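Side-chain contacts in serine repeat antigen 5 (Plasmodium falciparum, PDB 6X42), which has a papain-type cysteine protease fold but, as a pseudo-zymogen, is probably not an active protease in the manner of papain: residues Cys50-Ser53 / Trp54-Ser58; Lys59-Leu62 / Glu63-Cys67; Met100-Leu103 / Gln104-Asp108. All coordinates share one frame; numbering follows the deposited sequence.

Contact 1 of 3, residues Cys50-Ser53 / Trp54-Ser58; sequences CDTS and WIFAS
Thr52 and Phe56 run alongside each other in the same direction, the hydroxyl of the threonine next to the rim of the ring: Thr52 OG1 is 3.6 Å from Phe56 CE1. The ring edge also faces the threonine carbonyl, with Phe56 CD1 3.3 Å from Thr52 O. Thr52 sits at the N-cap position, yet its hydroxyl makes no capping bond and instead bonds Tyr120 OH, whose ring meets that of Phe56 edge to face. What ties the turn is Thr52 O, which accepts hydrogen bonds from two backbone N-H groups. Phe56 N lies in the carbonyl plane, 3.3 Å from Thr52 O, whereas Ile55 N, 2.9 Å from Thr52 O, stands 51° out of it. This is the start of the long helix of the papain fold, and Ser53 falls where papain-like enzymes carry their nucleophilic cysteine, just ahead of the family's tryptophan. A chi1 of 70° tucks Ser53 OG back over its own backbone, where it bonds Ala220 N. Trp54 takes a similar torsion, 63°, which folds the indole back beside the loop. Its edge then meets a backbone carbonyl near the ring plane, Trp54 CD1 lying 3.5 Å from Asp51 O. Ile55 presses on the same indole from one face, its CG1 3.3 Å above the plane and over the centre. From there the isoleucine reaches on across the threonine, bringing Ile55 CD1 to 4.2 Å from Thr52 CG2. Further along, Ser58 OG donates to Trp54 O at 2.7 Å, a carbonyl that also accepts from Ser58 N.

Contact 2 of 3, residues Lys59-Leu62 / Glu63-Cys67; sequences KYHL and ETIRC
Glu63 and Lys59 are joined twice, one helical turn apart. Glu63 N donates to Lys59 O; the side chains also cross, and Lys59 NZ forms a salt bridge with Glu63 OE2 at 2.8 Å, on the syn lone pair of that oxygen. The lysine gets there by bending at its last torsion (chi4 81°), while the glutamate runs extended beyond CG. The pair is buried but well supplied with partners: Lys59 NZ also meets Glu45 and Ile76 O, and Ile76 N donates to Glu63 OE2. The other carboxylate oxygen, Glu63 OE1, lies 3.8 Å from Tyr60 CD1, with ring and carboxylate planes 80° apart. Thr64 takes the tyrosine from one face. Its CG2 rests 3.6 Å from the Tyr60 ring centroid in a CH-pi contact, shifted toward the rim, while Thr64 OG1 turns to Ser188 and Lys186 O. Leu62 enters mainly through its backbone: Leu62 O accepts from Arg66 N at 2.9 Å, and Arg66 CG passes 3.4 Å from Leu62 O. Its branch Leu62 CD2 approaches Ile65 CD1 at 4.4 Å, and that methyl also lies over the His61 ring. Within helix 53-68, Leu62 faces helix 99-109, His61 and Ile65 lean on strand 273-280, and Tyr60 packs on strand 219-230, which places this stretch between a second helix and the sheet.

Contact 3 of 3, residues Met100-Leu103 / Gln104-Asp108; sequences MEFL and QIIED
Gln104 N donates to Met100 O at 3.2 Å, opening a regular run of helical bonds along helix 99-109. Beyond its CB, which lies 3.4 Å from Glu101 O, the glutamine bends at chi2 and leads outward, where Gln104 NE2 makes a weak bond to Asp108 OD2. Ile105 sits over the aliphatic part of Glu101, with Ile105 CD1 4.0 Å from Glu101 CG. That glutamate stretches fully out (chi1 -175°, chi2 -178°), carrying its carboxylate past the isoleucine to Ser97 and Arg92. Ile106 brings its CD1 to 3.6 Å from Phe102 CE2, the two side chains meeting at a slant. The same methyl is 4.5 Å from Leu103 CD2, a looser touch that closes a small apolar group. Glu107 folds its CG down onto the preceding turn, 3.1 Å from Leu103 O, which also takes Glu107 N at 2.9 Å; its carboxylate then bonds His147. The helix is two-sided: Gln104, Glu107 and Asp108 are exposed, while Phe102 and Ile106 press on helix 53-68, and Leu103 packs against strands 144-145 and 160-164.

Contacts 1 and 2 follow one another without a break on helix 53-68, their centres about 14 Å apart; contact 3 comes later in the chain, on helix 99-109, with its centre about 13 Å from that of contact 1 and 15 Å from that of contact 2. Phe102 joins all three: its CG lies 3.5 Å from Ser58 CB in contact 1, and its CE2 3.8 Å from Leu62 CD1 in contact 2. Ile105 reaches the Trp54 ring and Ile106 reaches Leu62, making a largely apolar seam between the helices. Helix 99-109 thus packs along one flank of the long helix, whose first residue, Ser53, corresponds by family resemblance to the catalytic cysteine of papain.

Contact 1 of 3, residues Cys50-Ser53 / Trp54-Ser58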
ATOM      1  N   CYS A  50      13.647   4.918   9.415  1.00 13.95           N
ATOM      2  CA  CYS A  50      13.188   3.717  10.090  1.00 13.68           C
ATOM      3  C   CYS A  50      12.498   2.832   9.061  1.00 13.11           C
ATOM      4  O   CYS A  50      12.032   3.312   8.023  1.00 14.14           O
ATOM      5  CB  CYS A  50      12.192   4.004  11.224  1.00 14.80           C
ATOM      6  SG  CYS A  50      12.895   4.851  12.652  1.00 15.86           S
ATOM      7  N   ASP A  51      12.434   1.535   9.362  1.00 13.79           N
ATOM      8  CA  ASP A  51      11.839   0.539   8.455  1.00 13.32           C
ATOM      9  C   ASP A  51      10.352   0.376   8.749  1.00 13.39           C
ATOM     10  O   ASP A  51       9.884  -0.654   9.231  1.00 14.69           O
ATOM     11  CB  ASP A  51      12.567  -0.785   8.580  1.00 15.06           C
ATOM     12  CG  ASP A  51      12.095  -1.819   7.576  1.00 15.32           C
ATOM     13  OD1 ASP A  51      11.354  -1.468   6.635  1.00 15.89           O
ATOM     14  OD2 ASP A  51      12.502  -2.995   7.718  1.00 17.92           O
ATOM     15  N   THR A  52       9.611   1.442   8.425  1.00 12.93           N
ATOM     16  CA  THR A  52       8.201   1.532   8.780  1.00 12.48           C
ATOM     17  C   THR A  52       7.284   1.531   7.559  1.00 12.46           C
ATOM     18  O   THR A  52       6.092   1.836   7.688  1.00 12.57           O
ATOM     19  CB  THR A  52       7.947   2.761   9.659  1.00 13.10           C
ATOM     20  OG1 THR A  52       8.567   3.868   9.018  1.00 13.85           O
ATOM     21  CG2 THR A  52       8.491   2.567  11.083  1.00 14.96           C
ATOM     22  N   SER A  53       7.790   1.138   6.387  1.00 12.83           N
ATOM     23  CA  SER A  53       6.932   1.115   5.203  1.00 12.74           C
ATOM     24  C   SER A  53       5.722   0.207   5.384  1.00 12.85           C
ATOM     25  O   SER A  53       4.668   0.465   4.789  1.00 13.39           O
ATOM     26  CB  SER A  53       7.705   0.698   3.954  1.00 13.00           C
ATOM     27  OG  SER A  53       8.067  -0.682   3.982  1.00 14.05           O
ATOM     28  N   TRP A  54       5.853  -0.867   6.167  1.00 12.80           N
ATOM     29  CA  TRP A  54       4.708  -1.748   6.387  1.00 13.27           C
ATOM     30  C   TRP A  54       3.525  -0.958   6.938  1.00 13.40           C
ATOM     31  O   TRP A  54       2.368  -1.248   6.613  1.00 14.67           O
ATOM     32  CB  TRP A  54       5.094  -2.903   7.309  1.00 13.91           C
ATOM     33  CG  TRP A  54       5.507  -2.524   8.710  1.00 13.73           C
ATOM     34  CD1 TRP A  54       6.704  -1.994   9.091  1.00 14.31           C
ATOM     35  CD2 TRP A  54       4.728  -2.656   9.890  1.00 13.83           C
ATOM     36  NE1 TRP A  54       6.714  -1.797  10.451  1.00 14.62           N
ATOM     37  CE2 TRP A  54       5.513  -2.194  10.962  1.00 14.22           C
ATOM     38  CE3 TRP A  54       3.442  -3.134  10.157  1.00 17.32           C
ATOM     39  CZ2 TRP A  54       5.063  -2.204  12.279  1.00 15.89           C
ATOM     40  CZ3 TRP A  54       2.991  -3.123  11.459  1.00 16.98           C
ATOM     41  CH2 TRP A  54       3.803  -2.662  12.504  1.00 17.02           C
ATOM     42  N   ILE A  55       3.800   0.045   7.775  1.00 12.88           N
ATOM     43  CA  ILE A  55       2.754   0.887   8.349  1.00 12.98           C
ATOM     44  C   ILE A  55       2.210   1.861   7.308  1.00 12.59           C
ATOM     45  O   ILE A  55       0.997   2.019   7.156  1.00 13.47           O
ATOM     46  CB  ILE A  55       3.275   1.648   9.580  1.00 13.08           C
ATOM     47  CG1 ILE A  55       3.902   0.719  10.604  1.00 14.58           C
ATOM     48  CG2 ILE A  55       2.117   2.436  10.207  1.00 14.92           C
ATOM     49  CD1 ILE A  55       4.526   1.463  11.808  1.00 14.51           C
ATOM     50  N   PHE A  56       3.095   2.559   6.597  1.00 12.51           N
ATOM     51  CA  PHE A  56       2.645   3.538   5.611  1.00 12.10           C
ATOM     52  C   PHE A  56       1.810   2.895   4.513  1.00 11.96           C
ATOM     53  O   PHE A  56       0.754   3.415   4.140  1.00 13.04           O
ATOM     54  CB  PHE A  56       3.848   4.319   5.046  1.00 13.20           C
ATOM     55  CG  PHE A  56       4.399   5.330   6.034  1.00 13.03           C
ATOM     56  CD1 PHE A  56       5.416   4.986   6.917  1.00 13.33           C
ATOM     57  CD2 PHE A  56       3.850   6.585   6.133  1.00 13.81           C
ATOM     58  CE1 PHE A  56       5.870   5.883   7.868  1.00 13.59           C
ATOM     59  CE2 PHE A  56       4.311   7.492   7.073  1.00 13.96           C
ATOM     60  CZ  PHE A  56       5.322   7.129   7.951  1.00 13.47           C
ATOM     61  N   ALA A  57       2.258   1.757   3.987  1.00 11.83           N
ATOM     62  CA  ALA A  57       1.509   1.135   2.896  1.00 12.09           C
ATOM     63  C   ALA A  57       0.182   0.554   3.387  1.00 12.26           C
ATOM     64  O   ALA A  57      -0.848   0.621   2.696  1.00 12.38           O
ATOM     65  CB  ALA A  57       2.359   0.061   2.235  1.00 12.56           C
ATOM     66  N   SER A  58       0.191  -0.039   4.579  1.00 12.17           N
ATOM     67  CA  SER A  58      -1.031  -0.619   5.117  1.00 12.71           C
ATOM     68  C   SER A  58      -2.043   0.464   5.448  1.00 13.01           C
ATOM     69  O   SER A  58      -3.237   0.325   5.152  1.00 14.34           O
ATOM     70  CB  SER A  58      -0.725  -1.453   6.359  1.00 13.13           C
ATOM     71  OG  SER A  58       0.040  -2.609   6.075  1.00 14.12           O
TER

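Contact 2 of 3, residues Lys59-Leu62 / Glu63-Cys67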
ATOM      1  N   LYS A  59      -1.589   1.555   6.064  1.00 13.17           N
ATOM      2  CA  LYS A  59      -2.519   2.616   6.429  1.00 13.44           C
ATOM      3  C   LYS A  59      -3.052   3.329   5.191  1.00 13.89           C
ATOM      4  O   LYS A  59      -4.218   3.748   5.162  1.00 14.57           O
ATOM      5  CB  LYS A  59      -1.897   3.593   7.435  1.00 14.11           C
ATOM      6  CG  LYS A  59      -1.106   4.733   6.824  1.00 14.59           C
ATOM      7  CD  LYS A  59      -0.375   5.577   7.885  1.00 14.69           C
ATOM      8  CE  LYS A  59       0.247   6.811   7.294  1.00 15.40           C
ATOM      9  NZ  LYS A  59      -0.748   7.904   7.130  1.00 15.34           N
ATOM     10  N   TYR A  60      -2.214   3.483   4.158  1.00 13.27           N
ATOM     11  CA  TYR A  60      -2.687   4.114   2.931  1.00 13.36           C
ATOM     12  C   TYR A  60      -3.792   3.286   2.281  1.00 13.38           C
ATOM     13  O   TYR A  60      -4.756   3.832   1.754  1.00 13.76           O
ATOM     14  CB  TYR A  60      -1.541   4.336   1.959  1.00 13.69           C
ATOM     15  CG  TYR A  60      -1.964   4.923   0.637  1.00 13.39           C
ATOM     16  CD1 TYR A  60      -2.185   6.297   0.482  1.00 14.46           C
ATOM     17  CD2 TYR A  60      -2.195   4.101  -0.458  1.00 14.31           C
ATOM     18  CE1 TYR A  60      -2.553   6.833  -0.744  1.00 16.13           C
ATOM     19  CE2 TYR A  60      -2.562   4.620  -1.677  1.00 14.67           C
ATOM     20  CZ  TYR A  60      -2.747   5.981  -1.826  1.00 15.32           C
ATOM     21  OH  TYR A  60      -3.091   6.456  -3.077  1.00 18.10           O
ATOM     22  N   HIS A  61      -3.666   1.960   2.321  1.00 13.00           N
ATOM     23  CA  HIS A  61      -4.718   1.087   1.808  1.00 13.05           C
ATOM     24  C   HIS A  61      -6.038   1.328   2.542  1.00 13.73           C
ATOM     25  O   HIS A  61      -7.090   1.409   1.905  1.00 14.80           O
ATOM     26  CB  HIS A  61      -4.222  -0.360   1.884  1.00 13.62           C
ATOM     27  CG  HIS A  61      -5.151  -1.386   1.301  1.00 13.51           C
ATOM     28  ND1 HIS A  61      -5.634  -1.339   0.014  1.00 13.94           N
ATOM     29  CD2 HIS A  61      -5.631  -2.535   1.831  1.00 14.11           C
ATOM     30  CE1 HIS A  61      -6.403  -2.398  -0.202  1.00 14.30           C
ATOM     31  NE2 HIS A  61      -6.394  -3.156   0.875  1.00 14.45           N
ATOM     32  N   LEU A  62      -6.003   1.489   3.870  1.00 14.20           N
ATOM     33  CA  LEU A  62      -7.215   1.862   4.596  1.00 15.34           C
ATOM     34  C   LEU A  62      -7.682   3.270   4.238  1.00 15.27           C
ATOM     35  O   LEU A  62      -8.895   3.518   4.158  1.00 16.75           O
ATOM     36  CB  LEU A  62      -7.007   1.741   6.103  1.00 16.15           C
ATOM     37  CG  LEU A  62      -6.928   0.359   6.714  1.00 19.97           C
ATOM     38  CD1 LEU A  62      -6.849   0.483   8.236  1.00 21.41           C
ATOM     39  CD2 LEU A  62      -8.152  -0.472   6.312  1.00 21.29           C
ATOM     40  N   GLU A  63      -6.748   4.210   4.040  1.00 15.01           N
ATOM     41  CA  GLU A  63      -7.128   5.571   3.633  1.00 15.22           C
ATOM     42  C   GLU A  63      -7.847   5.570   2.274  1.00 16.23           C
ATOM     43  O   GLU A  63      -8.834   6.294   2.090  1.00 16.99           O
ATOM     44  CB  GLU A  63      -5.909   6.504   3.610  1.00 15.78           C
ATOM     45  CG  GLU A  63      -5.348   6.760   5.018  1.00 15.68           C
ATOM     46  CD  GLU A  63      -3.891   7.222   5.046  1.00 16.05           C
ATOM     47  OE1 GLU A  63      -3.270   7.353   3.959  1.00 16.27           O
ATOM     48  OE2 GLU A  63      -3.366   7.461   6.168  1.00 16.46           O
ATOM     49  N   THR A  64      -7.391   4.756   1.310  1.00 15.12           N
ATOM     50  CA  THR A  64      -8.093   4.742   0.021  1.00 15.20           C
ATOM     51  C   THR A  64      -9.439   4.046   0.145  1.00 16.22           C
ATOM     52  O   THR A  64     -10.404   4.456  -0.502  1.00 17.90           O
ATOM     53  CB  THR A  64      -7.253   4.172  -1.138  1.00 14.99           C
ATOM     54  OG1 THR A  64      -7.027   2.758  -1.001  1.00 14.94           O
ATOM     55  CG2 THR A  64      -5.902   4.874  -1.262  1.00 15.33           C
ATOM     56  N   ILE A  65      -9.517   2.985   0.960  1.00 16.56           N
ATOM     57  CA  ILE A  65     -10.804   2.346   1.196  1.00 17.38           C
ATOM     58  C   ILE A  65     -11.781   3.356   1.784  1.00 18.06           C
ATOM     59  O   ILE A  65     -12.945   3.424   1.369  1.00 19.52           O
ATOM     60  CB  ILE A  65     -10.642   1.104   2.094  1.00 17.13           C
ATOM     61  CG1 ILE A  65      -9.959  -0.034   1.327  1.00 16.61           C
ATOM     62  CG2 ILE A  65     -11.991   0.685   2.654  1.00 19.30           C
ATOM     63  CD1 ILE A  65      -9.440  -1.172   2.187  1.00 17.47           C
ATOM     64  N   ARG A  66     -11.323   4.160   2.756  1.00 18.45           N
ATOM     65  CA  ARG A  66     -12.172   5.205   3.333  1.00 18.92           C
ATOM     66  C   ARG A  66     -12.603   6.218   2.277  1.00 20.49           C
ATOM     67  O   ARG A  66     -13.773   6.612   2.231  1.00 21.74           O
ATOM     68  CB  ARG A  66     -11.448   5.865   4.504  1.00 19.05           C
ATOM     69  CG  ARG A  66     -11.446   4.993   5.772  1.00 20.98           C
ATOM     70  CD  ARG A  66     -10.663   5.613   6.928  1.00 23.93           C
ATOM     71  NE  ARG A  66     -11.166   6.949   7.233  1.00 27.73           N
ATOM     72  CZ  ARG A  66     -12.251   7.197   7.963  1.00 31.25           C
ATOM     73  NH1 ARG A  66     -12.936   6.199   8.505  1.00 33.93           N
ATOM     74  NH2 ARG A  66     -12.658   8.443   8.143  1.00 32.91           N
ATOM     75  N   CYS A  67     -11.693   6.608   1.381  1.00 19.73           N
ATOM     76  CA  CYS A  67     -12.068   7.493   0.281  1.00 20.53           C
ATOM     77  C   CYS A  67     -13.145   6.861  -0.595  1.00 20.98           C
ATOM     78  O   CYS A  67     -14.122   7.521  -0.971  1.00 22.70           O
ATOM     79  CB  CYS A  67     -10.848   7.818  -0.582  1.00 21.23           C
ATOM     80  SG  CYS A  67      -9.762   9.133  -0.001  1.00 21.50           S
TER

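Contact 3 of 3, residues Met100-Leu103 / Gln104-Asp108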
ATOM      1  N   MET A 100      -0.018  -8.220   8.101  1.00 17.70           N
ATOM      2  CA  MET A 100      -0.679  -9.075   9.081  1.00 18.84           C
ATOM      3  C   MET A 100      -0.582  -8.476  10.475  1.00 18.71           C
ATOM      4  O   MET A 100      -1.569  -8.463  11.223  1.00 20.05           O
ATOM      5  CB  MET A 100      -0.050 -10.471   9.010  0.59 20.18           C
ATOM      6  CG  MET A 100       0.020 -11.076   7.573  0.59 20.40           C
ATOM      7  SD  MET A 100       1.369 -10.587   6.415  0.59 19.01           S
ATOM      8  CE  MET A 100       0.507 -10.696   4.855  0.59 20.54           C
ATOM      9  N   GLU A 101       0.603  -8.002  10.863  1.00 19.53           N
ATOM     10  CA  GLU A 101       0.700  -7.436  12.202  1.00 19.48           C
ATOM     11  C   GLU A 101      -0.072  -6.123  12.294  1.00 17.46           C
ATOM     12  O   GLU A 101      -0.650  -5.801  13.337  1.00 19.29           O
ATOM     13  CB  GLU A 101       2.142  -7.244  12.681  1.00 19.25           C
ATOM     14  CG  GLU A 101       2.105  -6.751  14.151  1.00 22.71           C
ATOM     15  CD  GLU A 101       3.442  -6.455  14.833  1.00 22.98           C
ATOM     16  OE1 GLU A 101       4.518  -6.505  14.203  1.00 22.59           O
ATOM     17  OE2 GLU A 101       3.406  -6.168  16.049  1.00 25.71           O
ATOM     18  N   PHE A 102      -0.079  -5.343  11.215  1.00 17.44           N
ATOM     19  CA  PHE A 102      -0.861  -4.112  11.191  1.00 15.99           C
ATOM     20  C   PHE A 102      -2.312  -4.379  11.574  1.00 17.15           C
ATOM     21  O   PHE A 102      -2.889  -3.680  12.421  1.00 17.62           O
ATOM     22  CB  PHE A 102      -0.733  -3.474   9.809  1.00 17.65           C
ATOM     23  CG  PHE A 102      -1.466  -2.189   9.662  1.00 16.42           C
ATOM     24  CD1 PHE A 102      -0.811  -0.966   9.858  1.00 17.40           C
ATOM     25  CD2 PHE A 102      -2.789  -2.173   9.258  1.00 18.57           C
ATOM     26  CE1 PHE A 102      -1.488   0.225   9.711  1.00 17.66           C
ATOM     27  CE2 PHE A 102      -3.462  -0.981   9.100  1.00 18.53           C
ATOM     28  CZ  PHE A 102      -2.812   0.226   9.326  1.00 19.20           C
ATOM     29  N   LEU A 103      -2.921  -5.398  10.975  1.00 17.53           N
ATOM     30  CA  LEU A 103      -4.301  -5.696  11.329  1.00 17.74           C
ATOM     31  C   LEU A 103      -4.433  -6.137  12.785  1.00 19.20           C
ATOM     32  O   LEU A 103      -5.426  -5.824  13.448  1.00 21.37           O
ATOM     33  CB  LEU A 103      -4.858  -6.772  10.410  1.00 19.52           C
ATOM     34  CG  LEU A 103      -5.104  -6.345   8.972  1.00 19.83           C
ATOM     35  CD1 LEU A 103      -5.655  -7.538   8.219  1.00 22.50           C
ATOM     36  CD2 LEU A 103      -6.066  -5.188   8.858  1.00 20.25           C
ATOM     37  N   GLN A 104      -3.461  -6.889  13.296  1.00 20.07           N
ATOM     38  CA  GLN A 104      -3.531  -7.330  14.686  1.00 23.62           C
ATOM     39  C   GLN A 104      -3.528  -6.150  15.642  1.00 23.23           C
ATOM     40  O   GLN A 104      -4.207  -6.177  16.673  1.00 24.13           O
ATOM     41  CB  GLN A 104      -2.349  -8.242  14.987  1.00 29.52           C
ATOM     42  CG  GLN A 104      -2.535  -9.024  16.271  1.00 37.45           C
ATOM     43  CD  GLN A 104      -3.696 -10.028  16.176  1.00 44.48           C
ATOM     44  OE1 GLN A 104      -3.835 -10.745  15.181  1.00 46.98           O
ATOM     45  NE2 GLN A 104      -4.538 -10.062  17.199  1.00 47.99           N
ATOM     46  N   ILE A 105      -2.760  -5.108  15.327  1.00 21.82           N
ATOM     47  CA  ILE A 105      -2.725  -3.924  16.173  1.00 22.42           C
ATOM     48  C   ILE A 105      -4.081  -3.234  16.185  1.00 21.49           C
ATOM     49  O   ILE A 105      -4.575  -2.831  17.250  1.00 23.55           O
ATOM     50  CB  ILE A 105      -1.596  -2.990  15.697  1.00 22.14           C
ATOM     51  CG1 ILE A 105      -0.248  -3.642  16.003  1.00 23.31           C
ATOM     52  CG2 ILE A 105      -1.725  -1.607  16.331  1.00 22.83           C
ATOM     53  CD1 ILE A 105       0.863  -3.122  15.174  1.00 23.86           C
ATOM     54  N   ILE A 106      -4.716  -3.113  15.016  1.00 23.34           N
ATOM     55  CA  ILE A 106      -6.087  -2.600  14.966  1.00 26.19           C
ATOM     56  C   ILE A 106      -7.023  -3.447  15.819  1.00 30.37           C
ATOM     57  O   ILE A 106      -7.870  -2.921  16.541  1.00 33.01           O
ATOM     58  CB  ILE A 106      -6.600  -2.533  13.517  1.00 28.98           C
ATOM     59  CG1 ILE A 106      -5.829  -1.491  12.746  1.00 29.23           C
ATOM     60  CG2 ILE A 106      -8.109  -2.225  13.504  1.00 30.29           C
ATOM     61  CD1 ILE A 106      -6.248  -1.435  11.302  1.00 28.44           C
ATOM     62  N   GLU A 107      -6.941  -4.774  15.688  1.00 30.89           N
ATOM     63  CA  GLU A 107      -7.829  -5.627  16.479  1.00 35.06           C
ATOM     64  C   GLU A 107      -7.607  -5.412  17.968  1.00 36.85           C
ATOM     65  O   GLU A 107      -8.562  -5.396  18.755  1.00 39.32           O
ATOM     66  CB  GLU A 107      -7.578  -7.096  16.141  1.00 38.26           C
ATOM     67  CG  GLU A 107      -7.715  -7.450  14.663  1.00 41.72           C
ATOM     68  CD  GLU A 107      -9.083  -7.983  14.290  1.00 43.35           C
ATOM     69  OE1 GLU A 107     -10.005  -7.883  15.115  1.00 44.38           O
ATOM     70  OE2 GLU A 107      -9.224  -8.519  13.175  1.00 42.78           O
ATOM     71  N   ASP A 108      -6.345  -5.267  18.377  1.00 36.11           N
ATOM     72  CA  ASP A 108      -6.020  -5.198  19.795  1.00 36.68           C
ATOM     73  C   ASP A 108      -6.365  -3.843  20.403  1.00 37.71           C
ATOM     74  O   ASP A 108      -6.695  -3.772  21.593  1.00 39.72           O
ATOM     75  CB  ASP A 108      -4.525  -5.476  20.010  1.00 37.90           C
ATOM     76  CG  ASP A 108      -4.141  -6.924  19.723  1.00 39.34           C
ATOM     77  OD1 ASP A 108      -2.936  -7.207  19.550  1.00 40.03           O
ATOM     78  OD2 ASP A 108      -5.045  -7.785  19.672  1.00 41.27           O
TER